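Local coordinates for uncharacterized protein YobA (Bacillus subtilis subsp. subtilis str. 168, PDB 4QY7) that is of unknown function but adopts an OB-fold as a member of the DUF3221 family and is made with a signal sequence, consistent with export from the cytoplasm, at residues Gly11-Lys16 with Asp62-Gly67; Ile70-His75 with Ala85-Tyr90. All blocks are in the same frame, centred on the assembly; numbering follows the deposited sequence. Where two conformers were deposited one is given.

Contact 1: Gly11-Lys16 with Asp62-Gly67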
ATOM      1  N   GLY A  11      -3.206  -5.277   1.039  1.00 13.14           N
ATOM      2  CA  GLY A  11      -2.641  -4.744   2.281  1.00 13.91           C
ATOM      3  C   GLY A  11      -3.576  -3.774   2.937  1.00 14.86           C
ATOM      4  O   GLY A  11      -4.611  -3.432   2.371  1.00 15.13           O
ATOM      5  N   TYR A  12      -3.226  -3.374   4.140  1.00 12.27           N
ATOM      6  CA  TYR A  12      -4.029  -2.436   4.925  1.00 12.56           C
ATOM      7  C   TYR A  12      -3.403  -1.073   4.905  1.00 14.84           C
ATOM      8  O   TYR A  12      -2.209  -0.970   5.191  1.00 12.65           O
ATOM      9  CB  TYR A  12      -4.156  -2.898   6.390  1.00 14.84           C
ATOM     10  CG  TYR A  12      -4.865  -4.218   6.547  1.00 18.81           C
ATOM     11  CD1 TYR A  12      -4.187  -5.421   6.353  1.00 19.81           C
ATOM     12  CD2 TYR A  12      -6.234  -4.269   6.757  1.00 21.90           C
ATOM     13  CE1 TYR A  12      -4.846  -6.645   6.436  1.00 20.04           C
ATOM     14  CE2 TYR A  12      -6.900  -5.494   6.877  1.00 22.66           C
ATOM     15  CZ  TYR A  12      -6.198  -6.674   6.700  1.00 26.48           C
ATOM     16  OH  TYR A  12      -6.818  -7.909   6.800  1.00 31.73           O
ATOM     17  N   VAL A  13      -4.195  -0.022   4.682  1.00 12.28           N
ATOM     18  CA  VAL A  13      -3.669   1.352   4.633  1.00 11.53           C
ATOM     19  C   VAL A  13      -3.381   1.833   6.036  1.00 15.11           C
ATOM     20  O   VAL A  13      -4.318   1.959   6.794  1.00 16.64           O
ATOM     21  CB  VAL A  13      -4.655   2.321   3.939  1.00 14.85           C
ATOM     22  CG1 VAL A  13      -4.108   3.760   3.890  1.00 15.50           C
ATOM     23  CG2 VAL A  13      -5.002   1.840   2.528  1.00 14.70           C
ATOM     24  N   VAL A  14      -2.120   2.125   6.375  1.00 14.15           N
ATOM     25  CA  VAL A  14      -1.752   2.628   7.718  0.50 13.98           C
ATOM     26  C   VAL A  14      -1.439   4.119   7.667  1.00 18.95           C
ATOM     27  O   VAL A  14      -1.730   4.834   8.629  1.00 20.67           O
ATOM     28  CB  VAL A  14      -0.602   1.849   8.414  0.50 17.22           C
ATOM     29  CG1 VAL A  14      -1.103   0.509   8.933  0.50 18.80           C
ATOM     30  CG2 VAL A  14       0.620   1.670   7.519  0.50 15.39           C
ATOM     31  N   LEU A  15      -0.862   4.604   6.561  1.00 16.39           N
ATOM     32  CA  LEU A  15      -0.585   6.030   6.354  0.50 16.44           C
ATOM     33  C   LEU A  15      -0.982   6.402   4.942  1.00 20.07           C
ATOM     34  O   LEU A  15      -0.805   5.604   4.026  1.00 17.67           O
ATOM     35  CB  LEU A  15       0.895   6.351   6.572  0.50 16.94           C
ATOM     36  CG  LEU A  15       1.450   6.124   7.977  0.50 20.73           C
ATOM     37  CD1 LEU A  15       2.969   5.981   7.940  0.50 22.08           C
ATOM     38  CD2 LEU A  15       1.038   7.268   8.918  0.50 25.80           C
ATOM     39  N   LYS A  16      -1.536   7.596   4.746  1.00 17.18           N
ATOM     40  CA  LYS A  16      -1.940   8.027   3.407  1.00 16.47           C
ATOM     41  C   LYS A  16      -1.800   9.520   3.338  1.00 22.59           C
ATOM     42  O   LYS A  16      -2.289  10.214   4.232  1.00 25.44           O
ATOM     43  CB  LYS A  16      -3.400   7.615   3.099  1.00 18.66           C
ATOM     44  CG  LYS A  16      -3.803   7.855   1.615  1.00 19.17           C
ATOM     45  CD  LYS A  16      -4.558   9.183   1.430  1.00 25.93           C
ATOM     46  CE  LYS A  16      -4.891   9.468  -0.009  1.00 26.58           C
ATOM     47  NZ  LYS A  16      -5.822  10.636  -0.133  1.00 25.58           N
ATOM     48  N   ASP A  62      -9.723  10.104  -2.594  1.00 25.01           N
ATOM     49  CA  ASP A  62     -10.438  10.560  -1.395  1.00 26.42           C
ATOM     50  C   ASP A  62     -10.896   9.396  -0.522  1.00 32.66           C
ATOM     51  O   ASP A  62     -10.772   9.490   0.698  1.00 33.16           O
ATOM     52  CB  ASP A  62     -11.636  11.437  -1.785  1.00 29.96           C
ATOM     53  CG  ASP A  62     -11.261  12.768  -2.411  1.00 41.24           C
ATOM     54  OD1 ASP A  62     -10.072  13.161  -2.308  1.00 41.49           O
ATOM     55  OD2 ASP A  62     -12.159  13.425  -3.004  1.00 43.73           O
ATOM     56  N   ASP A  63     -11.350   8.285  -1.132  1.00 29.05           N
ATOM     57  CA  ASP A  63     -11.814   7.099  -0.392  1.00 28.95           C
ATOM     58  C   ASP A  63     -10.686   6.169   0.098  1.00 29.35           C
ATOM     59  O   ASP A  63     -10.970   5.160   0.772  1.00 27.35           O
ATOM     60  CB  ASP A  63     -12.808   6.287  -1.256  1.00 32.31           C
ATOM     61  CG  ASP A  63     -12.241   5.692  -2.532  1.00 46.85           C
ATOM     62  OD1 ASP A  63     -11.161   6.141  -2.966  1.00 47.54           O
ATOM     63  OD2 ASP A  63     -12.911   4.820  -3.129  1.00 54.59           O
ATOM     64  N   LEU A  64      -9.412   6.460  -0.253  1.00 23.99           N
ATOM     65  CA  LEU A  64      -8.300   5.661   0.216  1.00 22.67           C
ATOM     66  C   LEU A  64      -7.931   6.206   1.587  1.00 25.17           C
ATOM     67  O   LEU A  64      -7.349   7.281   1.680  1.00 26.04           O
ATOM     68  CB  LEU A  64      -7.154   5.746  -0.784  1.00 22.35           C
ATOM     69  CG  LEU A  64      -6.072   4.747  -0.584  1.00 25.43           C
ATOM     70  CD1 LEU A  64      -6.604   3.340  -0.773  1.00 24.53           C
ATOM     71  CD2 LEU A  64      -4.932   5.025  -1.556  1.00 27.38           C
ATOM     72  N   LYS A  65      -8.432   5.566   2.638  1.00 20.69           N
ATOM     73  CA  LYS A  65      -8.261   6.048   4.009  1.00 20.78           C
ATOM     74  C   LYS A  65      -7.592   5.032   4.882  1.00 22.37           C
ATOM     75  O   LYS A  65      -7.657   3.821   4.605  1.00 19.96           O
ATOM     76  CB  LYS A  65      -9.626   6.370   4.618  1.00 23.20           C
ATOM     77  CG  LYS A  65     -10.473   7.291   3.733  1.00 30.35           C
ATOM     78  CD  LYS A  65     -11.592   7.963   4.459  1.00 34.42           C
ATOM     79  CE  LYS A  65     -12.281   8.942   3.543  1.00 42.17           C
ATOM     80  NZ  LYS A  65     -13.359   9.687   4.242  1.00 41.77           N
ATOM     81  N   ARG A  66      -7.013   5.518   5.983  1.00 19.94           N
ATOM     82  CA  ARG A  66      -6.383   4.647   6.983  1.00 18.45           C
ATOM     83  C   ARG A  66      -7.384   3.638   7.495  1.00 22.75           C
ATOM     84  O   ARG A  66      -8.561   3.974   7.752  1.00 22.58           O
ATOM     85  CB  ARG A  66      -5.837   5.451   8.182  1.00 19.81           C
ATOM     86  CG  ARG A  66      -4.640   6.341   7.878  1.00 25.64           C
ATOM     87  CD  ARG A  66      -4.025   6.852   9.176  1.00 27.75           C
ATOM     88  NE  ARG A  66      -5.002   7.538  10.035  1.00 33.01           N
ATOM     89  CZ  ARG A  66      -4.877   7.707  11.350  1.00 45.50           C
ATOM     90  NH1 ARG A  66      -3.805   7.246  11.992  1.00 28.23           N
ATOM     91  NH2 ARG A  66      -5.825   8.337  12.038  1.00 43.70           N
ATOM     92  N   GLY A  67      -6.931   2.407   7.606  1.00 17.08           N
ATOM     93  CA  GLY A  67      -7.779   1.323   8.086  1.00 18.03           C
ATOM     94  C   GLY A  67      -8.443   0.525   6.997  1.00 20.01           C
ATOM     95  O   GLY A  67      -8.930  -0.581   7.262  1.00 21.34           O
TER
HETATM   96  O   HOH W   1      -1.499   6.103  10.979  1.00 29.89           O
HETATM   97  O   HOH W   2      -8.202   9.811   1.611  1.00 23.99           O

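Contact 2: Ile70-His75 with Ala85-Tyr90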
ATOM      1  N   ILE A  70      -7.136  -3.013   1.065  1.00 13.65           N
ATOM      2  CA  ILE A  70      -7.259  -2.820  -0.379  1.00 13.08           C
ATOM      3  C   ILE A  70      -6.439  -3.820  -1.161  1.00 14.98           C
ATOM      4  O   ILE A  70      -5.468  -4.400  -0.649  1.00 13.42           O
ATOM      5  CB  ILE A  70      -6.799  -1.373  -0.782  1.00 15.62           C
ATOM      6  CG1 ILE A  70      -5.267  -1.181  -0.562  1.00 15.70           C
ATOM      7  CG2 ILE A  70      -7.576  -0.295   0.019  1.00 16.26           C
ATOM      8  CD1 ILE A  70      -4.752   0.207  -1.020  1.00 15.97           C
ATOM      9  N   LYS A  71      -6.818  -3.967  -2.421  1.00 13.12           N
ATOM     10  CA  LYS A  71      -6.039  -4.679  -3.427  1.00 12.27           C
ATOM     11  C   LYS A  71      -5.525  -3.624  -4.382  1.00 16.16           C
ATOM     12  O   LYS A  71      -6.318  -2.800  -4.842  1.00 15.64           O
ATOM     13  CB  LYS A  71      -6.900  -5.687  -4.164  1.00 13.70           C
ATOM     14  CG  LYS A  71      -6.089  -6.580  -5.098  1.00 18.33           C
ATOM     15  CD  LYS A  71      -6.967  -7.761  -5.524  1.00 23.21           C
ATOM     16  CE  LYS A  71      -6.269  -8.737  -6.404  1.00 34.39           C
ATOM     17  NZ  LYS A  71      -7.234  -9.760  -6.914  1.00 38.37           N
ATOM     18  N   VAL A  72      -4.228  -3.637  -4.711  1.00 13.57           N
ATOM     19  CA  VAL A  72      -3.662  -2.666  -5.657  1.00 13.68           C
ATOM     20  C   VAL A  72      -3.139  -3.410  -6.854  1.00 16.29           C
ATOM     21  O   VAL A  72      -2.715  -4.583  -6.691  1.00 14.91           O
ATOM     22  CB  VAL A  72      -2.549  -1.792  -5.027  1.00 14.87           C
ATOM     23  CG1 VAL A  72      -3.108  -0.988  -3.841  1.00 14.34           C
ATOM     24  CG2 VAL A  72      -1.341  -2.638  -4.585  1.00 15.28           C
ATOM     25  N   TRP A  73      -3.103  -2.725  -8.014  1.00 14.96           N
ATOM     26  CA  TRP A  73      -2.577  -3.281  -9.265  0.50 15.63           C
ATOM     27  C   TRP A  73      -1.457  -2.421  -9.768  1.00 18.58           C
ATOM     28  O   TRP A  73      -1.537  -1.184  -9.682  1.00 18.84           O
ATOM     29  CB  TRP A  73      -3.645  -3.398 -10.351  0.50 15.82           C
ATOM     30  CG  TRP A  73      -4.562  -4.551 -10.148  0.50 17.15           C
ATOM     31  CD1 TRP A  73      -4.442  -5.802 -10.680  0.50 20.58           C
ATOM     32  CD2 TRP A  73      -5.721  -4.570  -9.327  0.50 16.65           C
ATOM     33  NE1 TRP A  73      -5.467  -6.600 -10.236  0.50 20.43           N
ATOM     34  CE2 TRP A  73      -6.284  -5.862  -9.425  0.50 21.16           C
ATOM     35  CE3 TRP A  73      -6.367  -3.610  -8.534  0.50 17.31           C
ATOM     36  CZ2 TRP A  73      -7.450  -6.218  -8.750  0.50 20.76           C
ATOM     37  CZ3 TRP A  73      -7.512  -3.971  -7.851  0.50 19.51           C
ATOM     38  CH2 TRP A  73      -8.051  -5.256  -7.973  0.50 20.95           C
ATOM     39  N   PHE A  74      -0.379  -3.066 -10.273  1.00 16.06           N
ATOM     40  CA  PHE A  74       0.793  -2.323 -10.717  1.00 16.12           C
ATOM     41  C   PHE A  74       1.598  -3.148 -11.701  1.00 20.35           C
ATOM     42  O   PHE A  74       1.424  -4.366 -11.751  1.00 21.24           O
ATOM     43  CB  PHE A  74       1.673  -1.963  -9.494  1.00 16.94           C
ATOM     44  CG  PHE A  74       2.105  -3.170  -8.693  1.00 16.70           C
ATOM     45  CD1 PHE A  74       1.304  -3.681  -7.672  1.00 17.07           C
ATOM     46  CD2 PHE A  74       3.341  -3.768  -8.915  1.00 17.98           C
ATOM     47  CE1 PHE A  74       1.675  -4.843  -6.990  1.00 18.52           C
ATOM     48  CE2 PHE A  74       3.713  -4.912  -8.218  1.00 18.47           C
ATOM     49  CZ  PHE A  74       2.894  -5.421  -7.228  1.00 17.42           C
ATOM     50  N   HIS A  75       2.464  -2.511 -12.480  1.00 20.40           N
ATOM     51  CA  HIS A  75       3.275  -3.261 -13.442  1.00 22.04           C
ATOM     52  C   HIS A  75       4.479  -3.921 -12.758  1.00 26.17           C
ATOM     53  O   HIS A  75       4.703  -5.128 -12.929  1.00 26.32           O
ATOM     54  CB  HIS A  75       3.739  -2.354 -14.579  1.00 24.21           C
ATOM     55  CG  HIS A  75       2.594  -1.846 -15.385  1.00 29.37           C
ATOM     56  ND1 HIS A  75       1.828  -2.701 -16.180  1.00 32.86           N
ATOM     57  CD2 HIS A  75       2.063  -0.606 -15.442  1.00 32.26           C
ATOM     58  CE1 HIS A  75       0.883  -1.943 -16.709  1.00 32.87           C
ATOM     59  NE2 HIS A  75       0.990  -0.672 -16.303  1.00 32.91           N
ATOM     60  N   ALA A  85       5.740   0.742  -5.367  1.00 16.69           N
ATOM     61  CA  ALA A  85       5.261   0.651  -6.738  1.00 17.99           C
ATOM     62  C   ALA A  85       4.309   1.753  -7.043  1.00 19.58           C
ATOM     63  O   ALA A  85       3.524   2.135  -6.162  1.00 18.44           O
ATOM     64  CB  ALA A  85       4.564  -0.688  -6.963  1.00 18.61           C
ATOM     65  N   THR A  86       4.325   2.231  -8.296  1.00 17.08           N
ATOM     66  CA  THR A  86       3.314   3.197  -8.763  1.00 17.84           C
ATOM     67  C   THR A  86       2.090   2.390  -9.130  1.00 19.12           C
ATOM     68  O   THR A  86       2.225   1.510  -9.971  1.00 20.62           O
ATOM     69  CB  THR A  86       3.810   3.943  -9.982  1.00 24.73           C
ATOM     70  OG1 THR A  86       5.044   4.570  -9.650  1.00 25.25           O
ATOM     71  CG2 THR A  86       2.791   4.974 -10.470  1.00 24.31           C
ATOM     72  N   ILE A  87       0.928   2.629  -8.525  1.00 17.59           N
ATOM     73  CA  ILE A  87      -0.210   1.753  -8.805  1.00 15.63           C
ATOM     74  C   ILE A  87      -1.109   2.349  -9.853  1.00 19.40           C
ATOM     75  O   ILE A  87      -1.151   3.572 -10.007  1.00 19.97           O
ATOM     76  CB  ILE A  87      -0.996   1.384  -7.527  1.00 17.61           C
ATOM     77  CG1 ILE A  87      -1.593   2.638  -6.813  1.00 18.72           C
ATOM     78  CG2 ILE A  87      -0.058   0.611  -6.562  1.00 16.56           C
ATOM     79  CD1 ILE A  87      -2.738   2.323  -5.810  1.00 18.79           C
ATOM     80  N   GLN A  88      -1.782   1.485 -10.615  1.00 17.55           N
ATOM     81  CA  GLN A  88      -2.694   1.908 -11.686  0.50 18.59           C
ATOM     82  C   GLN A  88      -4.142   1.836 -11.236  1.00 20.79           C
ATOM     83  O   GLN A  88      -5.009   2.466 -11.840  1.00 21.22           O
ATOM     84  CB  GLN A  88      -2.519   1.016 -12.927  0.50 20.96           C
ATOM     85  CG  GLN A  88      -1.088   0.940 -13.469  0.50 25.42           C
ATOM     86  CD  GLN A  88      -0.531   2.283 -13.877  0.50 42.20           C
ATOM     87  OE1 GLN A  88      -1.242   3.143 -14.405  0.50 38.18           O
ATOM     88  NE2 GLN A  88       0.762   2.487 -13.667  0.50 39.11           N
ATOM     89  N   LYS A  89      -4.427   1.047 -10.185  1.00 16.15           N
ATOM     90  CA  LYS A  89      -5.780   0.896  -9.728  1.00 17.00           C
ATOM     91  C   LYS A  89      -5.797   0.335  -8.346  1.00 18.90           C
ATOM     92  O   LYS A  89      -4.837  -0.309  -7.909  1.00 16.45           O
ATOM     93  CB  LYS A  89      -6.486  -0.086 -10.690  1.00 21.25           C
ATOM     94  CG  LYS A  89      -7.914  -0.505 -10.309  1.00 31.96           C
ATOM     95  CD  LYS A  89      -8.613  -1.229 -11.459  1.00 44.56           C
ATOM     96  CE  LYS A  89      -8.161  -2.658 -11.641  1.00 61.70           C
ATOM     97  NZ  LYS A  89      -8.591  -3.201 -12.957  1.00 76.31           N
ATOM     98  N   TYR A  90      -6.871   0.588  -7.618  1.00 17.22           N
ATOM     99  CA  TYR A  90      -7.046  -0.105  -6.350  1.00 15.91           C
ATOM    100  C   TYR A  90      -8.505  -0.422  -6.162  1.00 18.84           C
ATOM    101  O   TYR A  90      -9.386   0.196  -6.778  1.00 19.11           O
ATOM    102  CB  TYR A  90      -6.496   0.633  -5.123  1.00 18.51           C
ATOM    103  CG  TYR A  90      -7.179   1.957  -4.859  1.00 23.11           C
ATOM    104  CD1 TYR A  90      -8.305   2.032  -4.050  1.00 25.33           C
ATOM    105  CD2 TYR A  90      -6.624   3.148  -5.311  1.00 25.35           C
ATOM    106  CE1 TYR A  90      -8.953   3.249  -3.830  1.00 26.93           C
ATOM    107  CE2 TYR A  90      -7.225   4.372  -5.045  1.00 26.91           C
ATOM    108  CZ  TYR A  90      -8.392   4.420  -4.314  1.00 33.07           C
ATOM    109  OH  TYR A  90      -8.950   5.649  -4.087  1.00 36.81           O
TER
HETATM  110  O   HOH W   3       2.285   0.366 -12.224  0.50 22.72           O

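Contact 1: Gly11-Lys16 with Asp62-Gly67
Val13 packs its side chain against the carbonyl of Lys65: CB lies 3.4 Å from Lys65 O, and CG1, anti to the backbone N (chi1 180°), meets the same carbonyl. The other branch, CG2, reaches obliquely to Leu64 CD1 at 4.0 Å, and both side chains continue onto Ile70 of strand 69-74. An alanine here would keep CB against Lys65 O but would probably leave Leu64 CD1 without its methyl partner and open a gap where CG1 meets that carbonyl. Val13 O accepts an almost straight hydrogen bond from Gly67 N, 2.8 Å long and in the carbonyl plane, with Arg66 CA-H adding a weaker approach. At Val14 and Leu15 the strand makes a classic beta bulge, both residues facing Ile22 of the adjoining strand 20-24 in the OB-fold, while Val14 O is turned to the loop. There it meets Arg66 CD at 3.1 Å, and a water bridges this oxygen to Arg66 NH1, lying in the guanidinium plane at its edge. The Leu15 side chain packs on Glu39 and Leu42 of helix 39-45. Lys16, with CG anti to the backbone N (chi1 -171°), runs alongside Leu64 O, CD passing 3.4 Å from it. Its NZ bonds to Thr61 OG1 and, at 3.1 Å, to a second water that also lies within bonding distance of Asp62 O and Leu64 O.

Contact 2: Ile70-His75 with Ala85-Tyr90
Ala85 sets its CB against the Phe74 ring, 3.8 Å from CD2. Next to it, Thr86 O lies 3.5 Å from Phe74 CB and accepts from a water that also accepts from His75 N and Gln88 NE2, tying the two segments together. Ile87 crosses Val72 at about a right angle; its CG2 lies 3.8 Å from Val72 CB, while CD1 reaches Val72 CG1. Gln88 N gives a hydrogen bond of 2.8 Å to Trp73 O, and the Gln88 side chain, with chi2 at -60° turning CD, crosses that of His75 at about a right angle, CG and NE2 near the ring and the amide and ring planes 41° apart. Lys89 and Trp73 form an antiparallel hydrogen-bonded pair, Trp73 N donating to Lys89 O at 3.0 Å. The lysine's bend at chi3 (77°) carries CE over one face of the indole, toward its rim, in a CH-pi contact, and NZ stands 4.9 Å from the centroid of the six-membered ring as a cation-pi partner; Lys71 CG lies over the opposite face, also toward the rim. Tyr90 lies in a non-hydrogen-bonded pair with Val72, its CB 4.0 Å from Val72 CG1, and its OH bonds to Asp63. Strand 69-74 is thus held between strands 89-92 and 7-16, while Ala85 is hydrogen-bonded to Ile52 of strand 50-54.

The two contacts follow one another along the chain, contact 1 closing before contact 2 opens, and their centres lie about 13 Å apart. Strands 7-16 and 69-74 are neighbours in the sheet, and the bond from Ile70 N to Gly11 O passes directly from one contact to the other. A second connection runs through the loop: Leu64 CD1 packs on Ile70 CD1 at 3.6 Å, and the Tyr90 hydroxyl ties the loop to strand 89-92. The loop before strand 69-74 is therefore fastened both to strand 7-16 and to the start of strand 89-92, joining early and late parts of the OB-fold within one family region.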